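Local coordinates for protein taurocyamine kinase (Schistosoma mansoni, PDB 4WOD) that catalyses the reversible transfer of phosphate between ATP and taurocyamine, as a duplicated, magnesium-dependent member of the ATP:guanido phosphotransferase family, at residues Gln7-Lys12 / Thr52-Pro57; Thr40-Thr45 / Ser64-Ala69; Gly114-Ser119 / Ala282-Leu287; Thr127-Gly132 / Ser253-Phe258. The protein carries 4 engineered substitutions. One frame throughout, in Å; residues are numbered along the deposited sequence.

Overall arrangement
All four contacts lie in the first of the two repeats of this duplicated kinase, and they illustrate how a two-part phosphagen kinase fold is held together. Interactions 1 and 2, with centres about 19 Å apart, belong to the small helical N-terminal part; their segments alternate along the chain, and helix 46-55 runs from one to the other. Interactions 3 and 4 follow in the larger C-terminal part, with centres about 38 Å apart: interaction 3 lies at the start of strand 117-126 and interaction 4 in the loop that follows it. Both segments of interaction 4 fall between those of interaction 3. Interactions 2 and 4 touch through Leu42 and Leu67, so the two parts meet there.

Interaction 1: Gln7-Lys12 / Thr52-Pro57; sequences QNLQVK and TNAYNP. Engineered in segment 7-12: Val11 (natural residue Ala).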
loop_
_atom_site.group_PDB
_atom_site.type_symbol
_atom_site.label_atom_id
_atom_site.label_comp_id
_atom_site.label_asym_id
_atom_site.label_seq_id
_atom_site.Cartn_x
_atom_site.Cartn_y
_atom_site.Cartn_z
ATOM N N GLN A 7 5.603 1.902 34.937
ATOM C CA GLN A 7 4.518 0.921 34.931
ATOM C C GLN A 7 3.174 1.567 34.581
ATOM O O GLN A 7 2.387 0.966 33.837
ATOM C CB GLN A 7 4.432 0.178 36.270
ATOM C CG GLN A 7 4.256 1.070 37.473
ATOM C CD GLN A 7 4.260 0.289 38.786
ATOM O OE1 GLN A 7 4.487 -0.924 38.809
ATOM N NE2 GLN A 7 4.007 0.985 39.876
ATOM N N ASN A 8 2.910 2.781 35.076
ATOM C CA ASN A 8 1.668 3.481 34.727
ATOM C C ASN A 8 1.577 3.761 33.248
ATOM O O ASN A 8 0.517 3.641 32.641
ATOM C CB ASN A 8 1.533 4.820 35.456
ATOM C CG ASN A 8 1.113 4.660 36.908
ATOM O OD1 ASN A 8 1.188 3.568 37.462
ATOM N ND2 ASN A 8 0.691 5.759 37.530
ATOM N N LEU A 9 2.697 4.189 32.685
ATOM C CA LEU A 9 2.748 4.593 31.286
ATOM C C LEU A 9 2.546 3.361 30.392
ATOM O O LEU A 9 1.863 3.420 29.356
ATOM C CB LEU A 9 4.085 5.303 30.981
ATOM C CG LEU A 9 4.330 6.696 31.597
ATOM C CD1 LEU A 9 5.723 7.268 31.224
ATOM C CD2 LEU A 9 3.224 7.682 31.239
ATOM N N GLN A 10 3.118 2.238 30.805
ATOM C CA GLN A 10 2.940 0.993 30.067
ATOM C C GLN A 10 1.466 0.589 30.029
ATOM O O GLN A 10 0.922 0.308 28.965
ATOM C CB GLN A 10 3.760 -0.147 30.678
ATOM C CG GLN A 10 3.621 -1.455 29.912
ATOM C CD GLN A 10 3.813 -2.681 30.797
ATOM O OE1 GLN A 10 3.425 -2.670 31.961
ATOM N NE2 GLN A 10 4.429 -3.734 30.253
ATOM N N VAL A 11 0.830 0.542 31.192
ATOM C CA VAL A 11 -0.609 0.277 31.249
ATOM C C VAL A 11 -1.445 1.231 30.373
ATOM O O VAL A 11 -2.340 0.780 29.652
ATOM C CB VAL A 11 -1.098 0.325 32.696
ATOM C CG1 VAL A 11 -2.635 0.391 32.763
ATOM C CG2 VAL A 11 -0.577 -0.896 33.435
ATOM N N LYS A 12 -1.148 2.531 30.409
ATOM C CA LYS A 12 -1.850 3.504 29.564
ATOM C C LYS A 12 -1.680 3.195 28.075
ATOM O O LYS A 12 -2.652 3.159 27.308
ATOM C CB LYS A 12 -1.355 4.930 29.854
ATOM C CG LYS A 12 -1.844 5.523 31.166
ATOM C CD LYS A 12 -1.333 6.945 31.355
ATOM C CE LYS A 12 -2.070 7.642 32.478
ATOM N NZ LYS A 12 -3.470 7.977 32.088
ATOM N N THR A 52 5.624 10.385 25.833
ATOM C CA THR A 52 4.818 10.957 24.752
ATOM C C THR A 52 3.920 9.890 24.093
ATOM O O THR A 52 2.843 10.207 23.573
ATOM C CB THR A 52 5.713 11.643 23.678
ATOM O OG1 THR A 52 4.943 12.596 22.928
ATOM C CG2 THR A 52 6.328 10.601 22.731
ATOM N N ASN A 53 4.328 8.626 24.144
ATOM C CA ASN A 53 3.503 7.572 23.548
ATOM C C ASN A 53 2.211 7.356 24.319
ATOM O O ASN A 53 1.193 6.978 23.742
ATOM C CB ASN A 53 4.264 6.261 23.460
ATOM C CG ASN A 53 5.457 6.349 22.546
ATOM O OD1 ASN A 53 6.602 6.202 22.986
ATOM N ND2 ASN A 53 5.204 6.579 21.256
ATOM N N ALA A 54 2.266 7.575 25.622
ATOM C CA ALA A 54 1.089 7.404 26.473
ATOM C C ALA A 54 -0.018 8.392 26.136
ATOM O O ALA A 54 -1.187 8.132 26.409
ATOM C CB ALA A 54 1.475 7.543 27.943
ATOM N N TYR A 55 0.345 9.541 25.573
ATOM C CA TYR A 55 -0.628 10.608 25.362
ATOM C C TYR A 55 -0.873 10.875 23.895
ATOM O O TYR A 55 -1.853 11.508 23.545
ATOM C CB TYR A 55 -0.176 11.879 26.071
ATOM C CG TYR A 55 0.020 11.603 27.535
ATOM C CD1 TYR A 55 -1.066 11.309 28.353
ATOM C CD2 TYR A 55 1.287 11.582 28.095
ATOM C CE1 TYR A 55 -0.892 11.023 29.698
ATOM C CE2 TYR A 55 1.472 11.297 29.440
ATOM C CZ TYR A 55 0.384 11.015 30.230
ATOM O OH TYR A 55 0.566 10.745 31.562
ATOM N N ASN A 56 0.020 10.387 23.047
ATOM C CA ASN A 56 -0.152 10.527 21.609
ATOM C C ASN A 56 -0.155 9.164 20.913
ATOM O O ASN A 56 0.884 8.680 20.459
ATOM C CB ASN A 56 0.945 11.426 21.048
ATOM C CG ASN A 56 0.951 12.793 21.707
ATOM O OD1 ASN A 56 1.670 13.024 22.687
ATOM N ND2 ASN A 56 0.127 13.701 21.190
ATOM N N PRO A 57 -1.339 8.537 20.819
ATOM C CA PRO A 57 -1.397 7.180 20.260
ATOM C C PRO A 57 -0.970 7.078 18.788
ATOM O O PRO A 57 -0.646 5.981 18.341
ATOM C CB PRO A 57 -2.874 6.789 20.432
ATOM C CG PRO A 57 -3.610 8.087 20.602
ATOM C CD PRO A 57 -2.654 9.029 21.266
#
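Leu9 and Ala54 carry the central apolar contact between helices 6-14 and 46-55, with Leu9 CD2 3.7 Å from Ala54 CB. The two residues come to this point differently. The side chain of Ala54 points toward the neighbouring helix, whereas that of Leu9 sets out across that direction and comes nearer only at its end. One turn later Lys12 adds its CB, 4.3 Å from Ala54 CB, and here the alpha carbons of Lys12 and Ala54 make the closest backbone approach, 5.8 Å.

This is helix-helix packing within the small, all-helical N-terminal part of the phosphagen kinase fold. Leu9 is buried there, where it also touches Ala47, Val50 and Asn51 of helix 46-55, while Ile13 also rests on Ala54.

The contacts of Tyr55 lie at the exposed margin. Tyr55 stands with its side chain at about a right angle to that of Leu9, and its OH is 4.1 Å from Leu9 CD2. Lys12 passes the same phenol at a slant, with Lys12 CE 4.2 Å from Tyr55 OH, so its aliphatic part does the touching. Within its own segment Ala54 CB lies 4.0 Å above one face of the Tyr55 ring, displaced toward the rim.

Polar bonding is confined to each helix and its surroundings. Thr52 O accepts from both Tyr55 N and Asn56 N as helix 46-55 runs out, and the Asn53 amide binds Thr23 OG1 and Leu61 O, the latter in a residue of the arginine pocket.

Interaction 2: Thr40-Thr45 / Ser64-Ala69; sequences TSLGGT and SCDLNA
The backbones of the two segments come nearest at Gly44 and Cys65, 5.3 Å between alpha carbons, and again at Thr40 and Asn68, 6.0 Å apart. Each segment is built round a type I beta turn, Thr40 to Gly43 in one and Asp66 to Ala69 in the other. Thr40 N also bonds Gly44 O, closing the first loop. With no side chain on Gly44, Cys65 SG can settle 3.6 Å from its CA.

Among the side chains, Thr40 and Asp66 meet tip to tip. The hydroxyl OG1 of Thr40 donates to Asp66 OD2 over 2.6 Å, arriving on the syn side of the carboxylate and only 16° out of its plane. In Thr40 that oxygen sits between the backbone N and the carbonyl carbon (chi1 71°), which also lets it accept from Leu42 N at 3.1 Å and from Gly44 N. Three bonds therefore grip one buried hydroxyl, and the two incoming N-H groups probably polarise it into a stronger donor. The second carboxylate oxygen, Asp66 OD1, uses its anti lone pair to accept from Asn68 N, 2.8 Å away, so both oxygens of this buried acid are engaged. Leu42 lies aslant this group, its CD1 3.6 Å from Asp66 CB. Farther out, Ser41 OG and Asn68 OD1 come close at 2.8 Å, but the angle is too poor for a hydrogen bond.

The Thr40 loop is an ST turn, and Asp66 with Asn68 forms an Asx turn whose capping bond leads into helix 69-72. Segment 64-69 directly follows the arginine-pocket residues Ala59, Leu60, Leu61 and Arg63.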
loop_
_atom_site.group_PDB
_atom_site.type_symbol
_atom_site.label_atom_id
_atom_site.label_comp_id
_atom_site.label_asym_id
_atom_site.label_seq_id
_atom_site.Cartn_x
_atom_site.Cartn_y
_atom_site.Cartn_z
ATOM N N THR A 40 19.985 6.999 33.220
ATOM C CA THR A 40 21.135 7.202 32.340
ATOM C C THR A 40 22.232 7.963 33.076
ATOM O O THR A 40 22.048 8.394 34.216
ATOM C CB THR A 40 20.770 8.003 31.079
ATOM O OG1 THR A 40 20.528 9.365 31.448
ATOM C CG2 THR A 40 19.520 7.409 30.411
ATOM N N SER A 41 23.352 8.193 32.406
ATOM C CA SER A 41 24.415 8.956 33.043
ATOM C C SER A 41 24.041 10.437 33.180
ATOM O O SER A 41 24.663 11.169 33.944
ATOM C CB SER A 41 25.714 8.805 32.252
ATOM O OG SER A 41 25.481 9.113 30.889
ATOM N N LEU A 42 23.028 10.883 32.440
ATOM C CA LEU A 42 22.555 12.255 32.569
ATOM C C LEU A 42 21.297 12.296 33.429
ATOM O O LEU A 42 20.657 13.342 33.546
ATOM C CB LEU A 42 22.282 12.880 31.189
ATOM C CG LEU A 42 23.544 13.103 30.347
ATOM C CD1 LEU A 42 23.200 13.673 28.984
ATOM C CD2 LEU A 42 24.507 14.016 31.075
ATOM N N GLY A 43 20.949 11.146 34.012
ATOM C CA GLY A 43 19.884 11.060 34.997
ATOM C C GLY A 43 18.497 10.808 34.442
ATOM O O GLY A 43 17.512 10.875 35.178
ATOM N N GLY A 44 18.411 10.535 33.149
ATOM C CA GLY A 44 17.127 10.302 32.502
ATOM C C GLY A 44 16.587 8.896 32.729
ATOM O O GLY A 44 17.347 7.976 33.027
ATOM N N THR A 45 15.266 8.742 32.589
ATOM C CA THR A 45 14.589 7.459 32.763
ATOM C C THR A 45 13.855 7.018 31.504
ATOM O O THR A 45 13.536 7.853 30.645
ATOM C CB THR A 45 13.557 7.523 33.893
ATOM O OG1 THR A 45 12.529 8.452 33.537
ATOM C CG2 THR A 45 14.207 7.983 35.146
ATOM N N SER A 64 14.060 10.029 23.247
ATOM C CA SER A 64 15.137 9.702 24.169
ATOM C C SER A 64 15.341 10.832 25.157
ATOM O O SER A 64 15.417 11.995 24.771
ATOM C CB SER A 64 16.436 9.393 23.410
ATOM O OG SER A 64 16.688 10.354 22.405
ATOM N N CYS A 65 15.412 10.463 26.432
ATOM C CA CYS A 65 15.645 11.410 27.513
ATOM C C CYS A 65 16.983 12.136 27.367
ATOM O O CYS A 65 17.122 13.292 27.767
ATOM C CB CYS A 65 15.574 10.678 28.856
ATOM S SG CYS A 65 16.690 9.245 29.067
ATOM N N ASP A 66 17.966 11.442 26.805
ATOM C CA ASP A 66 19.274 12.020 26.493
ATOM C C ASP A 66 19.999 11.010 25.611
ATOM O O ASP A 66 19.485 9.921 25.376
ATOM C CB ASP A 66 20.087 12.316 27.759
ATOM C CG ASP A 66 20.288 11.083 28.628
ATOM O OD1 ASP A 66 21.089 10.198 28.259
ATOM O OD2 ASP A 66 19.656 11.010 29.702
ATOM N N LEU A 67 21.213 11.345 25.187
ATOM C CA LEU A 67 21.920 10.539 24.188
ATOM C C LEU A 67 22.332 9.163 24.711
ATOM O O LEU A 67 22.565 8.251 23.925
ATOM C CB LEU A 67 23.148 11.300 23.666
ATOM C CG LEU A 67 24.235 11.653 24.694
ATOM C CD1 LEU A 67 25.317 10.586 24.735
ATOM C CD2 LEU A 67 24.869 13.003 24.390
ATOM N N ASN A 68 22.404 9.018 26.029
ATOM C CA ASN A 68 22.783 7.758 26.639
ATOM C C ASN A 68 21.628 6.795 26.791
ATOM O O ASN A 68 21.821 5.675 27.306
ATOM C CB ASN A 68 23.392 7.982 28.018
ATOM C CG ASN A 68 24.657 8.777 27.969
ATOM O OD1 ASN A 68 24.686 9.938 28.389
ATOM N ND2 ASN A 68 25.724 8.169 27.457
ATOM N N ALA A 69 20.429 7.240 26.408
ATOM C CA ALA A 69 19.253 6.395 26.554
ATOM C C ALA A 69 19.408 5.139 25.709
ATOM O O ALA A 69 18.977 4.060 26.106
ATOM C CB ALA A 69 17.994 7.130 26.170
#

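Interaction 3: Gly114-Ser119 / Ala282-Leu287; sequences GNLVVS and AKIPML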
loop_
_atom_site.group_PDB
_atom_site.type_symbol
_atom_site.label_atom_id
_atom_site.label_comp_id
_atom_site.label_asym_id
_atom_site.label_seq_id
_atom_site.Cartn_x
_atom_site.Cartn_y
_atom_site.Cartn_z
ATOM N N GLY A 114 11.594 16.450 -16.805
ATOM C CA GLY A 114 10.265 16.996 -16.965
ATOM C C GLY A 114 10.021 18.360 -16.362
ATOM O O GLY A 114 8.910 18.861 -16.448
ATOM N N ASN A 115 11.050 18.959 -15.769
ATOM C CA ASN A 115 10.929 20.254 -15.092
ATOM C C ASN A 115 9.782 20.286 -14.074
ATOM O O ASN A 115 8.923 21.164 -14.113
ATOM C CB ASN A 115 10.752 21.382 -16.106
ATOM C CG ASN A 115 10.968 22.749 -15.488
ATOM O OD1 ASN A 115 11.773 22.897 -14.565
ATOM N ND2 ASN A 115 10.240 23.749 -15.972
ATOM N N LEU A 116 9.786 19.305 -13.178
ATOM C CA LEU A 116 8.711 19.108 -12.203
ATOM C C LEU A 116 9.099 19.537 -10.790
ATOM O O LEU A 116 8.264 19.551 -9.881
ATOM C CB LEU A 116 8.298 17.625 -12.164
ATOM C CG LEU A 116 7.990 16.893 -13.473
ATOM C CD1 LEU A 116 7.846 15.368 -13.250
ATOM C CD2 LEU A 116 6.751 17.469 -14.151
ATOM N N VAL A 117 10.361 19.869 -10.585
ATOM C CA VAL A 117 10.824 20.085 -9.222
ATOM C C VAL A 117 10.761 21.559 -8.806
ATOM O O VAL A 117 11.435 22.404 -9.380
ATOM C CB VAL A 117 12.265 19.562 -9.038
ATOM C CG1 VAL A 117 12.750 19.852 -7.639
ATOM C CG2 VAL A 117 12.321 18.079 -9.308
ATOM N N VAL A 118 9.956 21.855 -7.792
ATOM C CA VAL A 118 9.832 23.215 -7.255
ATOM C C VAL A 118 11.069 23.631 -6.462
ATOM O O VAL A 118 11.602 24.736 -6.609
ATOM C CB VAL A 118 8.610 23.331 -6.318
ATOM C CG1 VAL A 118 8.492 24.745 -5.756
ATOM C CG2 VAL A 118 7.350 22.903 -7.023
ATOM N N SER A 119 11.498 22.735 -5.585
ATOM C CA SER A 119 12.627 23.015 -4.713
ATOM C C SER A 119 13.287 21.727 -4.251
ATOM O O SER A 119 12.711 20.635 -4.349
ATOM C CB SER A 119 12.186 23.841 -3.500
ATOM O OG SER A 119 11.229 23.117 -2.753
ATOM N N ALA A 282 8.020 17.935 -5.618
ATOM C CA ALA A 282 7.845 17.701 -7.045
ATOM C C ALA A 282 6.378 17.594 -7.419
ATOM O O ALA A 282 5.581 17.088 -6.634
ATOM C CB ALA A 282 8.578 16.439 -7.465
ATOM N N LYS A 283 6.046 18.041 -8.627
ATOM C CA LYS A 283 4.709 17.866 -9.207
ATOM C C LYS A 283 4.585 16.528 -9.931
ATOM O O LYS A 283 5.011 16.394 -11.079
ATOM C CB LYS A 283 4.374 18.999 -10.181
ATOM C CG LYS A 283 4.346 20.390 -9.579
ATOM C CD LYS A 283 4.748 21.422 -10.628
ATOM C CE LYS A 283 5.754 22.444 -10.096
ATOM N NZ LYS A 283 6.560 23.082 -11.195
ATOM N N ILE A 284 3.978 15.550 -9.267
ATOM C CA ILE A 284 3.796 14.221 -9.846
ATOM C C ILE A 284 2.345 13.708 -9.704
ATOM O O ILE A 284 2.119 12.602 -9.200
ATOM C CB ILE A 284 4.762 13.213 -9.191
ATOM C CG1 ILE A 284 4.550 13.176 -7.669
ATOM C CG2 ILE A 284 6.224 13.626 -9.480
ATOM C CD1 ILE A 284 5.110 11.952 -7.004
ATOM N N PRO A 285 1.362 14.494 -10.182
ATOM C CA PRO A 285 -0.047 14.112 -9.994
ATOM C C PRO A 285 -0.426 12.759 -10.613
ATOM O O PRO A 285 -1.253 12.051 -10.038
ATOM C CB PRO A 285 -0.812 15.249 -10.693
ATOM C CG PRO A 285 0.140 15.736 -11.742
ATOM C CD PRO A 285 1.490 15.676 -11.055
ATOM N N MET A 286 0.153 12.397 -11.756
ATOM C CA MET A 286 -0.291 11.183 -12.416
ATOM C C MET A 286 0.300 9.973 -11.726
ATOM O O MET A 286 -0.390 8.985 -11.509
ATOM C CB MET A 286 0.067 11.204 -13.905
ATOM C CG MET A 286 -0.821 10.299 -14.738
ATOM S SD MET A 286 -0.981 10.872 -16.451
ATOM C CE MET A 286 -2.187 12.170 -16.251
ATOM N N LEU A 287 1.576 10.068 -11.349
ATOM C CA LEU A 287 2.233 9.011 -10.596
ATOM C C LEU A 287 1.570 8.813 -9.234
ATOM O O LEU A 287 1.371 7.677 -8.793
ATOM C CB LEU A 287 3.722 9.334 -10.410
ATOM C CG LEU A 287 4.596 8.539 -9.441
ATOM C CD1 LEU A 287 4.729 7.058 -9.819
ATOM C CD2 LEU A 287 5.975 9.206 -9.379
#
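Peptide groups are the flat groups that matter where Leu116 meets Lys283, in a contact without aromatic rings. Lys283 N donates to Leu116 O over 3.0 Å in a nearly straight bond, 169° at the hydrogen, although the donor is tilted 24° from the carbonyl plane. Ala282 CA approaches the same oxygen at 3.4 Å in a weaker C-H...O contact. The carbonyl of Lys283, in turn, meets the Leu116 side chain: CD2 lies almost in the plane of that group, while CD1 and CB stand about 2 Å to one side of it, and Leu116 CD1 and CD2 are both 3.7 Å from Lys283 O.

Next along the chain, Val117 and Ala282 form an antiparallel non-hydrogen-bonded pair, 4.4 Å between alpha carbons. Their side chains lie on the same face of the sheet, where Leu346 of helix 331-355 and Val280 also pack against Val117. These residues join strands 117-126 and 277-283, neighbours in the antiparallel sheet of the C-terminal part. The chain turns a corner at Val118 before reaching Ser119, a predicted ATP-binding residue.

The side chain of Lys283 runs past Leu116 O and crosses Val118 at about a right angle, with Lys283 CE 3.5 Å from Val118 CG2. That is tighter than usual for two carbons, and Lys283 CE stands away from a staggered position (chi3 -134°).

At 4.1 Å from Leu116 O the ammonium NZ of Lys283 is too far for a bond, so its charge probably adds no more than a mild pull. Between the two segments there is one backbone bond with aliphatic packing, and His281 continues the pairing through backbone bonds with Val118 and Ser119.

Interaction 4: Thr127-Gly132 / Ser253-Phe258; sequences TVEGFG and SLKFAF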
loop_
_atom_site.group_PDB
_atom_site.type_symbol
_atom_site.label_atom_id
_atom_site.label_comp_id
_atom_site.label_asym_id
_atom_site.label_seq_id
_atom_site.Cartn_x
_atom_site.Cartn_y
_atom_site.Cartn_z
ATOM N N THR A 127 23.703 15.756 17.684
ATOM C CA THR A 127 23.692 15.848 19.131
ATOM C C THR A 127 25.069 16.276 19.594
ATOM O O THR A 127 26.063 15.668 19.198
ATOM C CB THR A 127 23.372 14.507 19.772
ATOM O OG1 THR A 127 22.079 14.058 19.351
ATOM C CG2 THR A 127 23.462 14.608 21.310
ATOM N N VAL A 128 25.137 17.311 20.418
ATOM C CA VAL A 128 26.421 17.722 20.996
ATOM C C VAL A 128 26.706 16.894 22.270
ATOM O O VAL A 128 25.872 16.834 23.180
ATOM C CB VAL A 128 26.436 19.252 21.316
ATOM C CG1 VAL A 128 27.710 19.645 22.052
ATOM C CG2 VAL A 128 26.265 20.089 20.030
ATOM N N GLU A 129 27.865 16.235 22.321
ATOM C CA GLU A 129 28.262 15.469 23.516
ATOM C C GLU A 129 28.226 16.295 24.792
ATOM O O GLU A 129 28.585 17.476 24.786
ATOM C CB GLU A 129 29.671 14.906 23.359
ATOM C CG GLU A 129 29.774 13.742 22.410
ATOM C CD GLU A 129 31.192 13.230 22.292
ATOM O OE1 GLU A 129 32.139 14.016 22.556
ATOM O OE2 GLU A 129 31.354 12.035 21.951
ATOM N N GLY A 130 27.815 15.659 25.880
ATOM C CA GLY A 130 27.865 16.260 27.193
ATOM C C GLY A 130 26.568 16.932 27.600
ATOM O O GLY A 130 26.486 17.483 28.691
ATOM N N PHE A 131 25.555 16.915 26.729
ATOM C CA PHE A 131 24.303 17.615 27.030
ATOM C C PHE A 131 23.131 16.681 26.823
ATOM O O PHE A 131 23.162 15.870 25.919
ATOM C CB PHE A 131 24.096 18.850 26.139
ATOM C CG PHE A 131 25.107 19.936 26.350
ATOM C CD1 PHE A 131 24.849 20.981 27.234
ATOM C CD2 PHE A 131 26.312 19.911 25.664
ATOM C CE1 PHE A 131 25.767 21.995 27.423
ATOM C CE2 PHE A 131 27.252 20.927 25.852
ATOM C CZ PHE A 131 26.978 21.964 26.734
ATOM N N GLY A 132 22.099 16.817 27.649
ATOM C CA GLY A 132 20.918 15.989 27.515
ATOM C C GLY A 132 19.980 16.508 26.444
ATOM O O GLY A 132 20.327 17.423 25.687
ATOM N N SER A 253 34.551 22.496 15.701
ATOM C CA SER A 253 34.244 23.247 16.917
ATOM C C SER A 253 33.420 22.449 17.909
ATOM O O SER A 253 33.512 22.657 19.112
ATOM C CB SER A 253 33.480 24.533 16.586
ATOM O OG SER A 253 34.227 25.351 15.716
ATOM N N LEU A 254 32.575 21.568 17.391
ATOM C CA LEU A 254 31.628 20.850 18.232
ATOM C C LEU A 254 31.908 19.364 18.147
ATOM O O LEU A 254 32.163 18.827 17.066
ATOM C CB LEU A 254 30.177 21.142 17.803
ATOM C CG LEU A 254 29.774 22.618 17.731
ATOM C CD1 LEU A 254 28.517 22.825 16.877
ATOM C CD2 LEU A 254 29.542 23.154 19.130
ATOM N N LYS A 255 31.870 18.717 19.305
ATOM C CA LYS A 255 31.962 17.282 19.403
ATOM C C LYS A 255 30.561 16.716 19.264
ATOM O O LYS A 255 29.709 16.961 20.128
ATOM C CB LYS A 255 32.562 16.852 20.748
ATOM C CG LYS A 255 33.891 17.496 21.112
ATOM C CD LYS A 255 34.285 17.131 22.550
ATOM C CE LYS A 255 35.729 17.495 22.870
ATOM N NZ LYS A 255 36.706 16.736 22.038
ATOM N N PHE A 256 30.321 15.956 18.195
ATOM C CA PHE A 256 29.005 15.352 17.986
ATOM C C PHE A 256 28.994 13.893 18.430
ATOM O O PHE A 256 29.976 13.163 18.250
ATOM C CB PHE A 256 28.583 15.449 16.526
ATOM C CG PHE A 256 28.498 16.858 15.999
ATOM C CD1 PHE A 256 27.845 17.857 16.716
ATOM C CD2 PHE A 256 29.053 17.177 14.769
ATOM C CE1 PHE A 256 27.765 19.144 16.226
ATOM C CE2 PHE A 256 28.968 18.458 14.271
ATOM C CZ PHE A 256 28.326 19.453 15.007
ATOM N N ALA A 257 27.874 13.474 19.008
ATOM C CA ALA A 257 27.714 12.111 19.506
ATOM C C ALA A 257 27.505 11.120 18.371
ATOM O O ALA A 257 26.568 11.262 17.585
ATOM C CB ALA A 257 26.538 12.041 20.487
ATOM N N PHE A 258 28.382 10.120 18.291
ATOM C CA PHE A 258 28.328 9.103 17.250
ATOM C C PHE A 258 28.824 7.780 17.812
ATOM O O PHE A 258 29.815 7.757 18.517
ATOM C CB PHE A 258 29.181 9.547 16.042
ATOM C CG PHE A 258 29.241 8.548 14.895
ATOM C CD1 PHE A 258 28.572 8.806 13.693
ATOM C CD2 PHE A 258 30.015 7.398 14.980
ATOM C CE1 PHE A 258 28.648 7.904 12.617
ATOM C CE2 PHE A 258 30.082 6.487 13.917
ATOM C CZ PHE A 258 29.404 6.741 12.737
HETATM O O HOH W 1 24.762 13.178 16.703
HETATM O O HOH W 2 30.605 10.141 20.167
#
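Two backbone bonds form the first shell: Ala257 N donates to Thr127 O over 2.9 Å, and Glu129 N to Lys255 O over 3.0 Å. Between them Val128 and Phe256 form a single bridge, 4.6 Å between alpha carbons. Val128 CG2 reaches the edge of the Phe256 ring, 4.2 Å from CE1 and near the ring plane, while Leu254 O stands over the centre of one ring face. Glu129 crosses Lys255 at a slant, its OE1 3.4 Å from Lys255 CB; the opposite charges, with 5.3 Å between Glu129 OE1 and Lys255 NZ, form no salt bridge.

Farther out, His224 ND1 bonds Val128 N, Ile265 O holds Thr127 OG1, and Ile225 and Ile247 pack on Phe256. These links tie the loop after strand 117-126 to the chain that follows helix 236-251.

Two waters extend the pairing. One accepts from Thr127 N and donates to Ala257 O, the other donates to Glu129 OE2 at 2.7 Å and accepts from Phe258 N. Backbone groups that do not pair directly across the contact thus find partners in solvent, and what the contact offers in polar bonding is two backbone bonds and two water bridges.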